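Local coordinates for protein acetate CoA-transferase subunit beta (PDB 5DBN) that transfers coenzyme A from acetyl-CoA to acetoacetate and other short-chain fatty acids through a covalent enzyme-CoA intermediate during their degradation, at residues Ala193-Arg196 against Arg202-Val205. Residues are numbered along the deposited sequence; the frame is centred on the assembly and turned at random.
Sequences ATVR and RFEV
Phe-203 meets helix 192-197 through the far end of its ring, where Arg-196 and Val-195 of this short helix both reach CZ. The aliphatic part of Arg-196 comes first, its CD lying 4.0 Å from CZ of Phe-203. Bends at chi2 (97°) and chi3 (75°), on the way to CD and NE, turn the guanidinium toward the second segment. The two side chains cross at a slant, with the guanidinium and ring planes tilted 18° apart. NH1 of Arg-196 passes 4.1 Å from CE1 of the ring and ends 3.9 Å from the carbonyl O of Phe-203. That oxygen sits at the edge of the guanidinium, near its plane, but too far for a hydrogen bond, leaving at most a loose electrostatic attraction. The same NH1 lies 3.9 Å from the methyl CG2 of Val-205, so a single nitrogen meets both backbone and side chain of the second segment. The buried Val-195 completes the contact with CG1 at 4.2 Å from CZ of Phe-203, an apolar contact.

Further out, Phe-203 and Val-195 pack against other parts of the chain. The ring of Phe-203 packs edge-to-face with Phe-174 and rests on Met-181 and Leu-183, while Val-195 leans on His-141 and Cys-190. Glu-204 makes backbone hydrogen bonds to Met-181 and Leu-183, tying the short strand 204-205 to strand 180-186. No hydrogen bond crosses between the two segments; the contact rests mainly on side chains, within a beta-alpha-beta unit: strand 180-186, helix 192-197, then the parallel strand 204-205, at the margin of the large mixed sheet of this CoA-transferase subunit.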
loop_
_atom_site.group_PDB
_atom_site.type_symbol
_atom_site.label_atom_id
_atom_site.label_comp_id
_atom_site.label_asym_id
_atom_site.label_seq_id
_atom_site.Cartn_x
_atom_site.Cartn_y
_atom_site.Cartn_z
ATOM N N ALA B 193 11.850 -49.107 1.498
ATOM C CA ALA B 193 10.989 -49.820 0.559
ATOM C C ALA B 193 9.516 -49.469 0.750
ATOM O O ALA B 193 8.768 -49.370 -0.223
ATOM C CB ALA B 193 11.190 -51.316 0.698
ATOM N N THR B 194 9.103 -49.285 2.000
ATOM C CA THR B 194 7.723 -48.917 2.299
ATOM C C THR B 194 7.418 -47.521 1.762
ATOM O O THR B 194 6.362 -47.290 1.172
ATOM C CB THR B 194 7.435 -48.955 3.809
ATOM O OG1 THR B 194 7.844 -50.217 4.348
ATOM C CG2 THR B 194 5.948 -48.750 4.077
ATOM N N VAL B 195 8.346 -46.595 1.980
ATOM C CA VAL B 195 8.204 -45.228 1.490
ATOM C C VAL B 195 8.136 -45.232 -0.033
ATOM O O VAL B 195 7.292 -44.561 -0.626
ATOM C CB VAL B 195 9.372 -44.325 1.959
ATOM C CG1 VAL B 195 9.256 -42.926 1.358
ATOM C CG2 VAL B 195 9.410 -44.248 3.477
ATOM N N ARG B 196 9.028 -45.995 -0.656
ATOM C CA ARG B 196 9.052 -46.121 -2.108
ATOM C C ARG B 196 7.713 -46.659 -2.608
ATOM O O ARG B 196 7.145 -46.147 -3.571
ATOM C CB ARG B 196 10.191 -47.046 -2.546
ATOM C CG ARG B 196 10.608 -46.866 -3.991
ATOM C CD ARG B 196 11.811 -45.945 -4.112
ATOM N NE ARG B 196 13.047 -46.610 -3.705
ATOM C CZ ARG B 196 14.258 -46.072 -3.810
ATOM N NH1 ARG B 196 14.408 -44.850 -4.310
ATOM N NH2 ARG B 196 15.323 -46.758 -3.414
ATOM N N ARG B 202 9.182 -39.601 -8.110
ATOM C CA ARG B 202 10.569 -40.020 -8.277
ATOM C C ARG B 202 11.469 -39.181 -7.377
ATOM O O ARG B 202 11.400 -37.951 -7.399
ATOM C CB ARG B 202 11.024 -39.878 -9.731
ATOM C CG ARG B 202 10.138 -40.552 -10.761
ATOM C CD ARG B 202 10.687 -40.295 -12.158
ATOM N NE ARG B 202 9.807 -40.780 -13.218
ATOM C CZ ARG B 202 8.778 -40.100 -13.714
ATOM N NH1 ARG B 202 8.476 -38.895 -13.244
ATOM N NH2 ARG B 202 8.044 -40.627 -14.683
ATOM N N PHE B 203 12.300 -39.841 -6.577
ATOM C CA PHE B 203 13.198 -39.133 -5.672
ATOM C C PHE B 203 14.496 -39.902 -5.457
ATOM O O PHE B 203 14.520 -41.132 -5.520
ATOM C CB PHE B 203 12.515 -38.878 -4.325
ATOM C CG PHE B 203 12.134 -40.131 -3.590
ATOM C CD1 PHE B 203 13.046 -40.773 -2.768
ATOM C CD2 PHE B 203 10.861 -40.663 -3.714
ATOM C CE1 PHE B 203 12.698 -41.923 -2.089
ATOM C CE2 PHE B 203 10.506 -41.813 -3.036
ATOM C CZ PHE B 203 11.426 -42.444 -2.222
ATOM N N GLU B 204 15.571 -39.162 -5.208
ATOM C CA GLU B 204 16.856 -39.758 -4.872
ATOM C C GLU B 204 17.012 -39.794 -3.359
ATOM O O GLU B 204 16.523 -38.910 -2.655
ATOM C CB GLU B 204 18.009 -38.982 -5.513
ATOM C CG GLU B 204 18.005 -39.025 -7.035
ATOM C CD GLU B 204 19.229 -38.369 -7.646
ATOM O OE1 GLU B 204 20.306 -39.006 -7.650
ATOM O OE2 GLU B 204 19.116 -37.216 -8.115
ATOM N N VAL B 205 17.685 -40.828 -2.866
ATOM C CA VAL B 205 17.896 -40.999 -1.436
ATOM C C VAL B 205 19.265 -40.450 -1.052
ATOM O O VAL B 205 20.258 -40.708 -1.733
ATOM C CB VAL B 205 17.797 -42.484 -1.025
ATOM C CG1 VAL B 205 17.930 -42.636 0.485
ATOM C CG2 VAL B 205 16.482 -43.085 -1.503
#